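Local coordinates for protein N-acetylgalactosaminyltransferase 7 (Homo sapiens, PDB 6IWR) that combines a family 2 glycosyltransferase domain of the GT-A class with a ricin-type beta-trefoil lectin domain, at residues T162-V167 with K203-L208; K197-I202 with V209-N214. All coordinates share one frame; numbering follows the deposited sequence.

Both contacts belong to the Rossmann-like part of the GT-A domain, where strands 149-155, 179-186 and 209-213 run parallel and helices 160-173 and 197-201 belong to their connections. Their segments alternate along the chain: 162-167, 197-202, 203-208, then 209-214. Contact 1 joins helix 160-173 to the loop after helix 197-201, while contact 2 packs that helix on the strand the loop leads into. The centres lie about 9 Å apart, and the contacts touch directly, with Leu163 CD2 at 4.0 Å from Leu198 CD2 and Val167 CG1 at 4.2 Å from Val209 CG2. Helices 160-173 and 197-201, the loop after the second and strand 209-213 thus pack together as one continuous patch.

Contact 1. Residues T162-V167 with K203-L208; sequences TLMRTV and KLWNGL
Val167 lays its CG1 methyl over one face of the six-membered ring of Trp205, a CH-pi contact that ties helix 160-173 to the loop leading into strand 209-213 of the Rossmann-like GT-A fold. The evidence is direct: Val167 CG1 lies 4.0 Å from the centroid of that Trp205 ring and 25° off its normal. The methyl is displaced toward the rim, and its nearest ring atom is Trp205 CH2, 3.6 Å from Val167 CG1. On the opposite face sits Leu204 CD1, also displaced toward the rim, so the indole is held between two aliphatic groups, one from each segment. Met164 approaches differently: its chain bends at chi2 and chi3 and brings the CE methyl to the ring edge, close to the ring plane. The modelled separation there is too short to be trusted, so only the direction of approach is meaningful.

The indole reaches across because Trp205 CG lies anti to its carbonyl carbon (chi1 -67°), on a CA-CB bond already aimed at the helix. The span is long, the CA atoms of Val167 and Trp205 being 10.4 Å apart, which fits a modest buried surface of 117 Å². Outside the segments, His168 meets the indole edge-to-face, and Ile171 of the same helix adds further apolar packing.

Trp205 also starts a type I' beta turn, closed by Leu208 N bonding to Trp205 O at 3.1 Å, with Asn206 and Gly207 at its two central positions, both with positive phi. On the helix, Thr162 O receives two donors from opposite faces of its carbonyl plane, Thr166 N at 3.2 Å and Thr166 OG1 at 2.9 Å.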
ATOM      1  N   THR A 162      12.466  23.669  -2.998  1.00 23.91           N
ATOM      2  CA  THR A 162      12.799  23.063  -1.717  1.00 25.90           C
ATOM      3  C   THR A 162      14.294  23.192  -1.413  1.00 26.80           C
ATOM      4  O   THR A 162      14.677  23.458  -0.271  1.00 30.85           O
ATOM      5  CB  THR A 162      12.352  21.597  -1.689  1.00 25.86           C
ATOM      6  OG1 THR A 162      12.745  20.947  -2.903  1.00 29.00           O
ATOM      7  CG2 THR A 162      10.845  21.514  -1.541  1.00 23.20           C
ATOM      8  N   LEU A 163      15.154  23.028  -2.415  1.00 26.97           N
ATOM      9  CA  LEU A 163      16.591  23.137  -2.184  1.00 28.19           C
ATOM     10  C   LEU A 163      16.969  24.557  -1.786  1.00 31.44           C
ATOM     11  O   LEU A 163      17.720  24.767  -0.823  1.00 28.02           O
ATOM     12  CB  LEU A 163      17.365  22.716  -3.436  1.00 31.02           C
ATOM     13  CG  LEU A 163      18.885  22.933  -3.388  1.00 30.66           C
ATOM     14  CD1 LEU A 163      19.434  22.314  -2.112  1.00 26.03           C
ATOM     15  CD2 LEU A 163      19.601  22.364  -4.624  1.00 24.97           C
ATOM     16  N   MET A 164      16.439  25.549  -2.509  1.00 26.97           N
ATOM     17  CA  MET A 164      16.870  26.915  -2.257  1.00 30.83           C
ATOM     18  C   MET A 164      16.220  27.474  -0.997  1.00 30.64           C
ATOM     19  O   MET A 164      16.776  28.390  -0.369  1.00 27.53           O
ATOM     20  CB  MET A 164      16.589  27.798  -3.474  1.00 24.71           C
ATOM     21  CG  MET A 164      17.475  27.530  -4.699  1.00 23.84           C
ATOM     22  SD  MET A 164      19.240  27.194  -4.411  1.00 33.48           S
ATOM     23  CE  MET A 164      19.717  28.584  -3.443  1.00 34.46           C
ATOM     24  N   ARG A 165      15.078  26.918  -0.580  1.00 24.83           N
ATOM     25  CA  ARG A 165      14.485  27.379   0.672  1.00 27.02           C
ATOM     26  C   ARG A 165      15.292  26.888   1.865  1.00 26.94           C
ATOM     27  O   ARG A 165      15.421  27.604   2.866  1.00 26.93           O
ATOM     28  CB  ARG A 165      13.023  26.947   0.777  1.00 27.30           C
ATOM     29  CG  ARG A 165      12.287  27.458   2.038  1.00 29.86           C
ATOM     30  CD  ARG A 165      10.754  27.652   1.819  1.00 26.11           C
ATOM     31  NE  ARG A 165      10.179  26.498   1.135  1.00 30.44           N
ATOM     32  CZ  ARG A 165       9.586  26.516  -0.053  1.00 30.48           C
ATOM     33  NH1 ARG A 165       9.145  25.370  -0.563  1.00 34.79           N
ATOM     34  NH2 ARG A 165       9.409  27.651  -0.723  1.00 26.78           N
ATOM     35  N   THR A 166      15.862  25.678   1.777  1.00 26.70           N
ATOM     36  CA  THR A 166      16.772  25.227   2.824  1.00 25.59           C
ATOM     37  C   THR A 166      17.881  26.249   3.026  1.00 28.72           C
ATOM     38  O   THR A 166      18.108  26.751   4.136  1.00 28.36           O
ATOM     39  CB  THR A 166      17.402  23.888   2.451  1.00 29.73           C
ATOM     40  OG1 THR A 166      16.408  22.979   1.969  1.00 33.26           O
ATOM     41  CG2 THR A 166      18.124  23.289   3.656  1.00 25.74           C
ATOM     42  N   VAL A 167      18.572  26.565   1.924  1.00 23.47           N
ATOM     43  CA  VAL A 167      19.676  27.510   1.938  1.00 26.12           C
ATOM     44  C   VAL A 167      19.205  28.885   2.392  1.00 27.72           C
ATOM     45  O   VAL A 167      19.810  29.506   3.278  1.00 26.38           O
ATOM     46  CB  VAL A 167      20.341  27.559   0.545  1.00 29.43           C
ATOM     47  CG1 VAL A 167      21.334  28.721   0.460  1.00 28.69           C
ATOM     48  CG2 VAL A 167      21.056  26.230   0.247  1.00 27.82           C
ATOM     49  N   LYS A 203      25.494  32.661  -7.267  1.00 31.12           N
ATOM     50  CA  LYS A 203      26.282  33.886  -7.181  1.00 29.81           C
ATOM     51  C   LYS A 203      25.599  34.933  -6.311  1.00 30.92           C
ATOM     52  O   LYS A 203      26.246  35.885  -5.862  1.00 32.34           O
ATOM     53  CB  LYS A 203      26.560  34.424  -8.594  1.00 23.79           C
ATOM     54  CG  LYS A 203      27.606  33.589  -9.348  1.00 30.88           C
ATOM     55  CD  LYS A 203      27.948  34.111 -10.724  1.00 34.72           C
ATOM     56  CE  LYS A 203      28.529  33.012 -11.597  1.00 36.83           C
ATOM     57  NZ  LYS A 203      28.905  33.447 -12.973  1.00 40.08           N
ATOM     58  N   LEU A 204      24.305  34.749  -6.042  1.00 31.80           N
ATOM     59  CA  LEU A 204      23.538  35.649  -5.186  1.00 31.93           C
ATOM     60  C   LEU A 204      24.242  35.967  -3.870  1.00 28.99           C
ATOM     61  O   LEU A 204      24.051  37.049  -3.308  1.00 35.38           O
ATOM     62  CB  LEU A 204      22.175  35.007  -4.924  1.00 28.51           C
ATOM     63  CG  LEU A 204      20.973  35.788  -4.410  1.00 31.82           C
ATOM     64  CD1 LEU A 204      20.265  34.925  -3.363  1.00 29.01           C
ATOM     65  CD2 LEU A 204      21.325  37.168  -3.867  1.00 25.86           C
ATOM     66  N   TRP A 205      25.044  35.034  -3.347  1.00 30.57           N
ATOM     67  CA  TRP A 205      25.620  35.128  -2.004  1.00 26.67           C
ATOM     68  C   TRP A 205      27.134  35.338  -2.017  1.00 31.57           C
ATOM     69  O   TRP A 205      27.799  35.152  -0.991  1.00 34.42           O
ATOM     70  CB  TRP A 205      25.275  33.879  -1.194  1.00 23.69           C
ATOM     71  CG  TRP A 205      23.838  33.737  -0.870  1.00 27.92           C
ATOM     72  CD1 TRP A 205      23.126  34.471   0.037  1.00 26.97           C
ATOM     73  CD2 TRP A 205      22.928  32.777  -1.412  1.00 25.56           C
ATOM     74  NE1 TRP A 205      21.827  34.048   0.071  1.00 29.75           N
ATOM     75  CE2 TRP A 205      21.674  33.011  -0.809  1.00 25.81           C
ATOM     76  CE3 TRP A 205      23.048  31.759  -2.362  1.00 24.49           C
ATOM     77  CZ2 TRP A 205      20.541  32.271  -1.125  1.00 26.43           C
ATOM     78  CZ3 TRP A 205      21.930  31.012  -2.671  1.00 26.81           C
ATOM     79  CH2 TRP A 205      20.686  31.273  -2.052  1.00 30.80           C
ATOM     80  N   ASN A 206      27.703  35.689  -3.160  1.00 28.78           N
ATOM     81  CA  ASN A 206      29.070  36.198  -3.213  1.00 25.13           C
ATOM     82  C   ASN A 206      30.091  35.162  -2.808  1.00 27.37           C
ATOM     83  O   ASN A 206      31.154  35.511  -2.300  1.00 30.07           O
ATOM     84  CB  ASN A 206      29.236  37.434  -2.340  1.00 25.79           C
ATOM     85  CG  ASN A 206      28.436  38.595  -2.852  1.00 36.41           C
ATOM     86  OD1 ASN A 206      27.939  39.412  -2.084  1.00 44.29           O
ATOM     87  ND2 ASN A 206      28.278  38.657  -4.167  1.00 35.89           N
ATOM     88  N   GLY A 207      29.812  33.886  -3.048  1.00 29.16           N
ATOM     89  CA  GLY A 207      30.777  32.864  -2.695  1.00 22.07           C
ATOM     90  C   GLY A 207      30.553  32.222  -1.349  1.00 22.60           C
ATOM     91  O   GLY A 207      31.222  31.239  -1.036  1.00 33.08           O
ATOM     92  N   LEU A 208      29.625  32.737  -0.543  1.00 26.36           N
ATOM     93  CA  LEU A 208      29.298  32.080   0.716  1.00 23.80           C
ATOM     94  C   LEU A 208      28.805  30.659   0.475  1.00 28.65           C
ATOM     95  O   LEU A 208      29.112  29.747   1.256  1.00 28.92           O
ATOM     96  CB  LEU A 208      28.240  32.902   1.461  1.00 28.11           C
ATOM     97  CG  LEU A 208      28.227  32.873   2.999  1.00 27.24           C
ATOM     98  CD1 LEU A 208      26.969  32.169   3.453  1.00 28.52           C
ATOM     99  CD2 LEU A 208      29.479  32.230   3.598  1.00 20.27           C
TER

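Contact 2. Residues K197-I202 with V209-N214; sequences KLDEYI and VKVFRN
Arg213 NH1 reaches both carboxylate oxygens of Asp199, at 3.1 Å from Asp199 OD1 and, in a weak second bond, 3.2 Å from Asp199 OD2. The N-H...O angle to OD1 is only 137°, as expected of one nitrogen shared between two oxygens. Asp199 OD1 is met on its syn side, by a donor somewhat out of the carboxylate plane, and lies close to the guanidinium plane, at its edge. The two flat groups are turned 61° against each other, so the pair is not coplanar, and Arg213 NH2 stays 4.2 Å from Asp199 OD2, so the grip is through NH1 alone. Asp199 OD2 is also bonded by the backbone N of Glu196, and Arg213 NE forms a salt bridge with Asp186, so the guanidinium links two carboxylates and its rotation is probably restricted.

Val211 backs this polar group: its CG2 methyl lies over one face of the Arg213 guanidinium, 3.8 Å from the plane and over its centre, while CG1, set between the backbone N and the carbonyl carbon, comes 3.5 Å from Asp199 OD1. At the other end of the contact the packing is apolar: Ile202 CD1 meets Val209 CG1 at 3.6 Å, the side chains crossing at about a right angle, and Ile202 CG2 rests near Val209 O.

Helix 197-201 runs nearly antiparallel to strand 209-213, at 155° with axes 9.2 Å apart, as suits the helix and second strand of a beta-alpha-beta unit begun by strand 179-186. Strand 209-213 pairs in parallel with 179-186, and helix 160-173 packs against Leu198, Tyr201 and Ile202.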
ATOM      1  N   LYS A 197      21.942  26.725 -14.079  1.00 37.62           N
ATOM      2  CA  LYS A 197      20.954  27.597 -13.498  1.00 31.51           C
ATOM      3  C   LYS A 197      21.318  27.714 -12.040  1.00 33.72           C
ATOM      4  O   LYS A 197      21.265  28.778 -11.472  1.00 32.41           O
ATOM      5  CB  LYS A 197      19.559  27.024 -13.669  1.00 31.25           C
ATOM      6  CG  LYS A 197      18.542  27.575 -12.697  1.00 29.38           C
ATOM      7  CD  LYS A 197      17.226  26.853 -12.827  1.00 30.63           C
ATOM      8  CE  LYS A 197      16.138  27.482 -11.976  1.00 35.02           C
ATOM      9  NZ  LYS A 197      16.022  28.944 -12.158  1.00 38.19           N
ATOM     10  N   LEU A 198      21.726  26.600 -11.453  1.00 41.88           N
ATOM     11  CA  LEU A 198      22.202  26.575 -10.086  1.00 33.76           C
ATOM     12  C   LEU A 198      23.516  27.305  -9.878  1.00 37.40           C
ATOM     13  O   LEU A 198      23.635  28.099  -8.972  1.00 35.51           O
ATOM     14  CB  LEU A 198      22.323  25.127  -9.625  1.00 33.55           C
ATOM     15  CG  LEU A 198      22.731  24.761  -8.207  1.00 32.46           C
ATOM     16  CD1 LEU A 198      22.721  25.972  -7.320  1.00 36.66           C
ATOM     17  CD2 LEU A 198      21.788  23.723  -7.655  1.00 36.64           C
ATOM     18  N   ASP A 199      24.484  27.070 -10.752  1.00 38.99           N
ATOM     19  CA  ASP A 199      25.763  27.769 -10.666  1.00 33.82           C
ATOM     20  C   ASP A 199      25.572  29.270 -10.737  1.00 36.22           C
ATOM     21  O   ASP A 199      26.166  30.019  -9.957  1.00 38.22           O
ATOM     22  CB  ASP A 199      26.685  27.317 -11.780  1.00 31.66           C
ATOM     23  CG  ASP A 199      27.211  25.962 -11.545  1.00 36.03           C
ATOM     24  OD1 ASP A 199      27.855  25.764 -10.498  1.00 41.67           O
ATOM     25  OD2 ASP A 199      26.969  25.090 -12.394  1.00 41.59           O
ATOM     26  N   GLU A 200      24.715  29.728 -11.649  1.00 34.66           N
ATOM     27  CA  GLU A 200      24.537  31.161 -11.838  1.00 35.83           C
ATOM     28  C   GLU A 200      23.743  31.783 -10.690  1.00 37.79           C
ATOM     29  O   GLU A 200      24.141  32.824 -10.145  1.00 41.84           O
ATOM     30  CB  GLU A 200      23.872  31.421 -13.186  1.00 35.98           C
ATOM     31  CG  GLU A 200      24.369  32.679 -13.876  1.00 47.45           C
ATOM     32  CD  GLU A 200      25.843  32.617 -14.212  1.00 50.87           C
ATOM     33  OE1 GLU A 200      26.351  31.520 -14.563  1.00 55.22           O
ATOM     34  OE2 GLU A 200      26.490  33.679 -14.118  1.00 51.71           O
ATOM     35  N   TYR A 201      22.633  31.152 -10.287  1.00 31.85           N
ATOM     36  CA  TYR A 201      21.837  31.675  -9.173  1.00 32.32           C
ATOM     37  C   TYR A 201      22.697  31.896  -7.934  1.00 30.78           C
ATOM     38  O   TYR A 201      22.674  32.961  -7.306  1.00 33.09           O
ATOM     39  CB  TYR A 201      20.698  30.703  -8.843  1.00 33.09           C
ATOM     40  CG  TYR A 201      19.836  31.157  -7.675  1.00 33.11           C
ATOM     41  CD1 TYR A 201      18.787  32.057  -7.885  1.00 28.84           C
ATOM     42  CD2 TYR A 201      20.081  30.722  -6.371  1.00 21.21           C
ATOM     43  CE1 TYR A 201      17.996  32.502  -6.851  1.00 25.80           C
ATOM     44  CE2 TYR A 201      19.283  31.153  -5.332  1.00 28.10           C
ATOM     45  CZ  TYR A 201      18.234  32.053  -5.585  1.00 29.56           C
ATOM     46  OH  TYR A 201      17.425  32.515  -4.569  1.00 27.86           O
ATOM     47  N   ILE A 202      23.466  30.884  -7.577  1.00 33.96           N
ATOM     48  CA  ILE A 202      24.236  30.777  -6.347  1.00 29.92           C
ATOM     49  C   ILE A 202      25.175  31.964  -6.166  1.00 33.70           C
ATOM     50  O   ILE A 202      25.602  32.258  -5.046  1.00 32.87           O
ATOM     51  CB  ILE A 202      24.968  29.427  -6.390  1.00 29.04           C
ATOM     52  CG1 ILE A 202      24.087  28.399  -5.726  1.00 34.69           C
ATOM     53  CG2 ILE A 202      26.326  29.470  -5.778  1.00 29.74           C
ATOM     54  CD1 ILE A 202      23.471  28.936  -4.511  1.00 36.13           C
ATOM     55  N   VAL A 209      28.026  30.462  -0.595  1.00 23.42           N
ATOM     56  CA  VAL A 209      27.436  29.183  -0.958  1.00 21.23           C
ATOM     57  C   VAL A 209      28.197  28.635  -2.151  1.00 25.77           C
ATOM     58  O   VAL A 209      28.521  29.370  -3.084  1.00 30.21           O
ATOM     59  CB  VAL A 209      25.943  29.341  -1.295  1.00 26.78           C
ATOM     60  CG1 VAL A 209      25.275  27.963  -1.598  1.00 26.24           C
ATOM     61  CG2 VAL A 209      25.232  30.122  -0.192  1.00 23.32           C
ATOM     62  N   LYS A 210      28.501  27.356  -2.114  1.00 26.07           N
ATOM     63  CA  LYS A 210      29.279  26.753  -3.175  1.00 27.27           C
ATOM     64  C   LYS A 210      28.734  25.349  -3.399  1.00 32.54           C
ATOM     65  O   LYS A 210      28.114  24.755  -2.508  1.00 30.54           O
ATOM     66  CB  LYS A 210      30.793  26.763  -2.831  1.00 28.19           C
ATOM     67  CG  LYS A 210      31.130  26.447  -1.361  1.00 28.51           C
ATOM     68  CD  LYS A 210      32.580  26.756  -0.961  1.00 29.64           C
ATOM     69  CE  LYS A 210      32.847  28.273  -0.811  1.00 35.46           C
ATOM     70  NZ  LYS A 210      32.945  28.728   0.605  1.00 31.43           N
ATOM     71  N   VAL A 211      28.912  24.846  -4.619  1.00 30.43           N
ATOM     72  CA  VAL A 211      28.450  23.517  -4.986  1.00 28.23           C
ATOM     73  C   VAL A 211      29.641  22.750  -5.516  1.00 29.72           C
ATOM     74  O   VAL A 211      30.478  23.311  -6.220  1.00 31.43           O
ATOM     75  CB  VAL A 211      27.321  23.557  -6.036  1.00 30.45           C
ATOM     76  CG1 VAL A 211      27.809  24.204  -7.327  1.00 26.07           C
ATOM     77  CG2 VAL A 211      26.797  22.158  -6.285  1.00 32.09           C
ATOM     78  N   PHE A 212      29.719  21.477  -5.173  1.00 32.00           N
ATOM     79  CA  PHE A 212      30.711  20.579  -5.738  1.00 34.02           C
ATOM     80  C   PHE A 212      29.972  19.382  -6.297  1.00 34.42           C
ATOM     81  O   PHE A 212      29.106  18.818  -5.621  1.00 35.65           O
ATOM     82  CB  PHE A 212      31.751  20.130  -4.704  1.00 32.86           C
ATOM     83  CG  PHE A 212      32.565  21.262  -4.126  1.00 32.11           C
ATOM     84  CD1 PHE A 212      33.323  22.079  -4.942  1.00 31.78           C
ATOM     85  CD2 PHE A 212      32.575  21.496  -2.757  1.00 35.10           C
ATOM     86  CE1 PHE A 212      34.068  23.112  -4.410  1.00 34.13           C
ATOM     87  CE2 PHE A 212      33.323  22.539  -2.212  1.00 31.80           C
ATOM     88  CZ  PHE A 212      34.077  23.347  -3.044  1.00 29.08           C
ATOM     89  N   ARG A 213      30.294  19.026  -7.538  1.00 37.45           N
ATOM     90  CA  ARG A 213      29.698  17.897  -8.236  1.00 31.23           C
ATOM     91  C   ARG A 213      30.501  16.626  -8.011  1.00 35.37           C
ATOM     92  O   ARG A 213      31.734  16.641  -7.998  1.00 41.22           O
ATOM     93  CB  ARG A 213      29.630  18.170  -9.730  1.00 31.20           C
ATOM     94  CG  ARG A 213      28.333  18.708 -10.192  1.00 32.95           C
ATOM     95  CD  ARG A 213      28.108  20.115  -9.693  1.00 32.79           C
ATOM     96  NE  ARG A 213      26.706  20.496  -9.883  1.00 38.42           N
ATOM     97  CZ  ARG A 213      26.317  21.726 -10.172  1.00 37.40           C
ATOM     98  NH1 ARG A 213      27.222  22.688 -10.311  1.00 49.69           N
ATOM     99  NH2 ARG A 213      25.041  21.990 -10.345  1.00 38.72           N
ATOM    100  N   ASN A 214      29.784  15.516  -7.864  1.00 38.84           N
ATOM    101  CA  ASN A 214      30.368  14.187  -7.801  1.00 34.03           C
ATOM    102  C   ASN A 214      30.383  13.579  -9.193  1.00 38.30           C
ATOM    103  O   ASN A 214      29.437  13.757  -9.960  1.00 40.55           O
ATOM    104  CB  ASN A 214      29.577  13.291  -6.847  1.00 34.61           C
ATOM    105  CG  ASN A 214      29.818  13.638  -5.407  1.00 35.97           C
ATOM    106  OD1 ASN A 214      30.786  14.313  -5.082  1.00 34.09           O
ATOM    107  ND2 ASN A 214      28.946  13.166  -4.528  1.00 34.96           N
TER